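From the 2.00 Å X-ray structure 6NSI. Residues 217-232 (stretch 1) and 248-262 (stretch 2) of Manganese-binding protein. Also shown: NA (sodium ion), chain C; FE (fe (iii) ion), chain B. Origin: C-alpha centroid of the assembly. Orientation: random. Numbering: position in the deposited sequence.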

# COMPACT_ATOMS: atom_id res chain seq x y z
N TYR A 217 11.19 -9.65 -19.24
CA TYR A 217 11.83 -9.16 -18.01
C TYR A 217 12.30 -10.31 -17.14
O TYR A 217 13.41 -10.27 -16.59
CB TYR A 217 10.85 -8.27 -17.26
CG TYR A 217 11.30 -7.70 -15.92
CD1 TYR A 217 11.20 -8.45 -14.75
CD2 TYR A 217 11.72 -6.38 -15.81
CE1 TYR A 217 11.56 -7.91 -13.50
CE2 TYR A 217 12.09 -5.83 -14.57
CZ TYR A 217 12.00 -6.60 -13.42
OH TYR A 217 12.34 -6.08 -12.17
N ILE A 218 11.46 -11.33 -16.97
CA ILE A 218 11.83 -12.48 -16.14
C ILE A 218 13.09 -13.15 -16.70
O ILE A 218 14.02 -13.48 -15.96
CB ILE A 218 10.65 -13.47 -16.05
CG1 ILE A 218 9.63 -13.01 -15.01
CG2 ILE A 218 11.13 -14.90 -15.75
CD1 ILE A 218 8.32 -13.77 -15.13
N SER A 219 13.15 -13.33 -18.01
CA SER A 219 14.31 -13.99 -18.59
C SER A 219 15.53 -13.07 -18.63
O SER A 219 16.66 -13.54 -18.45
CB SER A 219 13.96 -14.54 -19.97
OG SER A 219 14.16 -13.57 -20.97
N ALA A 220 15.34 -11.76 -18.82
CA ALA A 220 16.47 -10.85 -18.82
C ALA A 220 17.12 -10.77 -17.45
O ALA A 220 18.34 -10.73 -17.34
CB ALA A 220 16.04 -9.46 -19.29
N ASN A 221 16.30 -10.74 -16.39
CA ASN A 221 16.80 -10.61 -15.03
C ASN A 221 16.91 -11.93 -14.29
O ASN A 221 17.24 -11.94 -13.10
CB ASN A 221 15.92 -9.64 -14.25
CG ASN A 221 15.95 -8.25 -14.83
OD1 ASN A 221 14.91 -7.65 -15.12
ND2 ASN A 221 17.14 -7.75 -15.06
N ASP A 222 16.65 -13.05 -14.97
CA ASP A 222 16.74 -14.37 -14.34
C ASP A 222 15.92 -14.44 -13.06
O ASP A 222 16.38 -14.95 -12.04
CB ASP A 222 18.20 -14.75 -14.07
CG ASP A 222 19.03 -14.75 -15.31
OD1 ASP A 222 18.61 -15.44 -16.26
OD2 ASP A 222 20.09 -14.08 -15.35
N VAL A 223 14.70 -13.90 -13.12
CA VAL A 223 13.80 -13.97 -11.99
C VAL A 223 13.33 -15.41 -11.82
O VAL A 223 12.90 -16.05 -12.79
CB VAL A 223 12.61 -13.01 -12.21
CG1 VAL A 223 11.59 -13.16 -11.12
CG2 VAL A 223 13.07 -11.56 -12.31
N GLU A 224 13.39 -15.94 -10.60
CA GLU A 224 13.00 -17.33 -10.38
C GLU A 224 11.61 -17.48 -9.76
O GLU A 224 11.04 -18.58 -9.82
CB GLU A 224 14.01 -18.04 -9.47
CG GLU A 224 15.43 -18.02 -9.99
CD GLU A 224 16.42 -18.39 -8.90
OE1 GLU A 224 16.16 -19.37 -8.16
OE2 GLU A 224 17.44 -17.69 -8.75
N VAL A 225 11.06 -16.41 -9.19
CA VAL A 225 9.78 -16.47 -8.51
C VAL A 225 9.00 -15.19 -8.79
O VAL A 225 9.58 -14.10 -8.93
CB VAL A 225 10.00 -16.71 -6.99
CG1 VAL A 225 11.00 -15.72 -6.45
CG2 VAL A 225 8.67 -16.67 -6.23
N VAL A 226 7.68 -15.33 -8.88
CA VAL A 226 6.76 -14.21 -9.06
C VAL A 226 5.72 -14.28 -7.94
O VAL A 226 5.47 -15.34 -7.37
CB VAL A 226 6.10 -14.26 -10.45
CG1 VAL A 226 7.17 -14.31 -11.55
CG2 VAL A 226 5.19 -15.48 -10.56
N PHE A 227 5.09 -13.15 -7.65
CA PHE A 227 4.25 -13.03 -6.46
C PHE A 227 2.79 -12.76 -6.84
O PHE A 227 2.46 -11.68 -7.33
CB PHE A 227 4.77 -11.92 -5.55
CG PHE A 227 6.15 -12.18 -5.00
CD1 PHE A 227 7.28 -11.84 -5.75
CD2 PHE A 227 6.31 -12.75 -3.74
CE1 PHE A 227 8.57 -12.06 -5.23
CE2 PHE A 227 7.62 -12.98 -3.21
CZ PHE A 227 8.73 -12.64 -3.96
N LEU A 228 1.93 -13.72 -6.52
CA LEU A 228 0.48 -13.52 -6.55
C LEU A 228 0.06 -12.56 -5.45
O LEU A 228 0.72 -12.46 -4.42
CB LEU A 228 -0.25 -14.85 -6.35
CG LEU A 228 0.11 -15.92 -7.38
CD1 LEU A 228 -0.35 -17.28 -6.88
CD2 LEU A 228 -0.58 -15.57 -8.67
N GLU A 229 -1.08 -11.88 -5.67
CA GLU A 229 -1.67 -11.00 -4.67
C GLU A 229 -3.06 -11.49 -4.31
O GLU A 229 -3.83 -11.92 -5.17
CB GLU A 229 -1.77 -9.54 -5.15
CG GLU A 229 -0.43 -8.94 -5.56
CD GLU A 229 -0.59 -7.76 -6.51
OE1 GLU A 229 -1.66 -7.10 -6.47
OE2 GLU A 229 0.35 -7.49 -7.29
N ASP A 230 -3.37 -11.34 -3.03
CA ASP A 230 -4.69 -11.70 -2.49
C ASP A 230 -5.70 -10.84 -3.22
O ASP A 230 -5.39 -9.70 -3.49
CB ASP A 230 -4.78 -11.35 -1.01
CG ASP A 230 -6.01 -11.92 -0.32
OD1 ASP A 230 -6.08 -13.12 -0.21
OD2 ASP A 230 -6.86 -11.16 0.06
N THR A 231 -6.79 -11.44 -3.68
CA THR A 231 -7.96 -10.82 -4.37
C THR A 231 -7.70 -10.35 -5.81
O THR A 231 -8.67 -10.00 -6.44
CB THR A 231 -8.58 -9.61 -3.65
OG1 THR A 231 -7.76 -8.49 -3.96
CG2 THR A 231 -8.72 -9.75 -2.16
N LEU A 232 -6.47 -10.38 -6.32
CA LEU A 232 -6.21 -9.96 -7.71
C LEU A 232 -6.36 -11.23 -8.54
O LEU A 232 -5.86 -12.25 -8.13
CB LEU A 232 -4.82 -9.35 -7.89
CG LEU A 232 -4.61 -8.62 -9.21
CD1 LEU A 232 -5.05 -7.18 -9.13
CD2 LEU A 232 -3.17 -8.69 -9.67
N GLN A 248 13.99 -23.39 -18.02
CA GLN A 248 14.06 -22.12 -17.29
C GLN A 248 13.16 -22.12 -16.06
O GLN A 248 11.94 -22.00 -16.17
CB GLN A 248 13.69 -20.94 -18.21
CG GLN A 248 14.08 -19.59 -17.63
CD GLN A 248 13.08 -18.50 -17.95
OE1 GLN A 248 13.14 -17.86 -19.00
NE2 GLN A 248 12.14 -18.27 -17.03
N LYS A 249 13.76 -22.24 -14.88
CA LYS A 249 12.98 -22.40 -13.66
C LYS A 249 12.26 -21.10 -13.29
O LYS A 249 12.85 -20.02 -13.29
CB LYS A 249 13.89 -22.86 -12.52
CG LYS A 249 14.25 -24.34 -12.64
CD LYS A 249 15.16 -24.79 -11.53
CE LYS A 249 16.31 -25.60 -12.10
NZ LYS A 249 16.25 -27.04 -11.72
N ILE A 250 10.96 -21.23 -12.98
CA ILE A 250 10.09 -20.12 -12.58
C ILE A 250 8.91 -20.68 -11.80
O ILE A 250 8.27 -21.65 -12.23
CB ILE A 250 9.62 -19.31 -13.81
CG1 ILE A 250 8.71 -18.17 -13.37
CG2 ILE A 250 8.85 -20.19 -14.78
CD1 ILE A 250 9.35 -17.23 -12.39
N ARG A 251 8.61 -20.09 -10.66
CA ARG A 251 7.57 -20.60 -9.79
C ARG A 251 6.77 -19.43 -9.22
O ARG A 251 7.19 -18.28 -9.29
CB ARG A 251 8.16 -21.43 -8.65
CG ARG A 251 9.07 -20.58 -7.77
CD ARG A 251 9.93 -21.41 -6.84
NE ARG A 251 10.33 -20.61 -5.69
CZ ARG A 251 11.48 -19.95 -5.60
NH1 ARG A 251 12.39 -20.00 -6.59
NH2 ARG A 251 11.73 -19.24 -4.50
N LEU A 252 5.61 -19.75 -8.66
CA LEU A 252 4.81 -18.81 -7.89
C LEU A 252 5.29 -18.82 -6.44
O LEU A 252 5.65 -19.87 -5.91
CB LEU A 252 3.32 -19.18 -7.93
CG LEU A 252 2.61 -19.42 -9.27
CD1 LEU A 252 1.27 -20.12 -9.01
CD2 LEU A 252 2.38 -18.11 -10.04
N ALA A 253 5.30 -17.65 -5.81
CA ALA A 253 5.66 -17.59 -4.40
C ALA A 253 4.67 -18.41 -3.59
O ALA A 253 3.52 -18.60 -3.99
CB ALA A 253 5.69 -16.14 -3.91
N LYS A 254 5.13 -18.92 -2.45
CA LYS A 254 4.29 -19.79 -1.64
C LYS A 254 3.07 -19.04 -1.12
O LYS A 254 1.92 -19.43 -1.36
CB LYS A 254 5.10 -20.38 -0.48
CG LYS A 254 5.81 -21.69 -0.80
CD LYS A 254 4.83 -22.86 -0.95
CE LYS A 254 5.18 -23.73 -2.15
NZ LYS A 254 3.96 -24.23 -2.83
N SER A 255 3.30 -17.91 -0.40
CA SER A 255 2.20 -17.13 0.16
C SER A 255 1.90 -15.92 -0.70
O SER A 255 2.81 -15.32 -1.28
CB SER A 255 2.53 -16.64 1.58
OG SER A 255 3.20 -17.63 2.33
N PRO A 256 0.63 -15.50 -0.76
CA PRO A 256 0.28 -14.32 -1.55
C PRO A 256 0.72 -13.05 -0.83
O PRO A 256 0.85 -13.02 0.39
CB PRO A 256 -1.25 -14.40 -1.67
CG PRO A 256 -1.69 -15.16 -0.46
CD PRO A 256 -0.54 -16.10 -0.09
N LEU A 257 0.96 -12.01 -1.62
CA LEU A 257 1.20 -10.70 -1.05
C LEU A 257 -0.13 -9.97 -0.89
O LEU A 257 -1.11 -10.29 -1.56
CB LEU A 257 2.15 -9.89 -1.93
CG LEU A 257 3.56 -10.44 -2.17
CD1 LEU A 257 4.30 -9.48 -3.12
CD2 LEU A 257 4.32 -10.55 -0.85
N TYR A 258 -0.16 -9.00 0.00
CA TYR A 258 -1.36 -8.18 0.17
C TYR A 258 -1.04 -6.79 -0.35
O TYR A 258 -0.30 -6.04 0.28
CB TYR A 258 -1.81 -8.18 1.63
CG TYR A 258 -2.33 -9.54 2.01
CD1 TYR A 258 -1.45 -10.59 2.28
CD2 TYR A 258 -3.69 -9.80 2.06
CE1 TYR A 258 -1.92 -11.86 2.61
CE2 TYR A 258 -4.16 -11.06 2.39
CZ TYR A 258 -3.27 -12.09 2.66
OH TYR A 258 -3.75 -13.34 2.98
N SER A 259 -1.60 -6.47 -1.51
CA SER A 259 -1.31 -5.21 -2.20
C SER A 259 -2.28 -4.10 -1.79
O SER A 259 -1.87 -3.04 -1.33
CB SER A 259 -1.38 -5.44 -3.71
OG SER A 259 -2.68 -5.90 -4.05
N ASP A 260 -3.58 -4.34 -2.00
CA ASP A 260 -4.58 -3.30 -1.85
C ASP A 260 -5.43 -3.50 -0.59
O ASP A 260 -6.40 -2.76 -0.38
CB ASP A 260 -5.48 -3.27 -3.08
CG ASP A 260 -4.78 -2.68 -4.31
OD1 ASP A 260 -3.78 -1.92 -4.17
OD2 ASP A 260 -5.25 -2.98 -5.43
N ASN A 261 -5.09 -4.48 0.23
CA ASN A 261 -5.92 -4.79 1.38
C ASN A 261 -5.03 -5.32 2.50
O ASN A 261 -3.80 -5.36 2.38
CB ASN A 261 -7.04 -5.77 1.02
CG ASN A 261 -6.53 -7.16 0.64
OD1 ASN A 261 -5.37 -7.34 0.26
ND2 ASN A 261 -7.41 -8.16 0.72
N VAL A 262 -5.68 -5.74 3.57
CA VAL A 262 -5.06 -6.21 4.83
C VAL A 262 -5.50 -7.65 5.12
O VAL A 262 -6.61 -7.98 4.76
CB VAL A 262 -5.52 -5.23 5.93
CG1 VAL A 262 -5.79 -5.87 7.28
CG2 VAL A 262 -4.67 -3.99 6.02
NA NA C . 18.23 -15.22 -18.57
FE FE B . -3.64 -1.28 -6.11
O HOH W 1 19.73 -13.23 -18.24
O HOH W 2 12.01 -21.20 -9.66
O HOH W 3 3.02 -14.06 -3.62
O HOH W 4 2.38 -16.03 -4.76
O HOH W 5 -4.11 -7.68 -1.97

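The apolar centre of the contact is built round a short parallel pairing of Val-225 and Val-226 with Arg-251 and Leu-252, and is extended by side chains from the segments next to it. On the face carrying Val-226 and Leu-252, Val-226 CG1 lies 3.7 Å from Ile-250 CD1 and its CG2 lies 3.9 Å from Leu-252 CD2, so the two branches of one valine reach different partners. Leu-228 extends this patch, its CD1 3.9 Å from Leu-252 CD1. On the face of Val-225, the CG2 atom of that residue packs 3.8 Å from Ala-253 CB. The small Ala-253 side chain points toward stretch 1 and also meets the ring of Phe-227, with CB 3.5 Å from CD2; Leu-257 CD1 approaches Phe-227 CB equally closely, at 3.5 Å.

Backbone hydrogen bonds hold these side chains in register. Arg-251 N donates to Glu-224 O (3.0 Å), Val-226 N to Arg-251 O (3.0 Å) and Ala-253 N to Val-226 O (2.8 Å), the alternation expected of parallel strands. Beyond Val-226 the register shifts by two residues, and a second, separate bridge joins Glu-229 to Leu-257. Here Leu-257 N donates to Leu-228 O at 2.8 Å and Asp-230 N to Leu-257 O at 2.9 Å, both nearly linear, with N-H...O angles of 170° and 167°. Water helps to span the intervening loops: water 4 accepts from Leu-228 N and donates to Ala-253 O, while water 3 donates to both Leu-228 O and Ser-255 O.

Toward the edge, the Arg-251 guanidinium lays one face over Val-225 CB, which is 3.8 Å from CZ. Its charge has a nearby counterpart in Glu-224, but OE1 of that residue and Arg-251 NH1 are 4.1 Å apart, beyond a salt bridge. Water 2 donates to Glu-224 O and accepts a weak hydrogen bond from Arg-251 NH1.

At the other end the contact becomes strongly polar. Ser-259 OG donates to Glu-229 OE1 (2.9 Å), and Asn-261 ND2 donates to Asp-230 OD2 (3.1 Å) with an almost straight angle of 171°. Water 5 reinforces this corner by accepting from Ser-259 N and donating to Asp-230 O and Asn-261 OD1. The type II turn from Glu-229 to Leu-232 begins here, and Thr-231 OG1 donates to Asp-230 O at 2.7 Å. Close by in sequence, Asp-260 binds the iron ion through both carboxylate oxygens, OD1 at 2.0 Å and OD2 at 2.4 Å from FE.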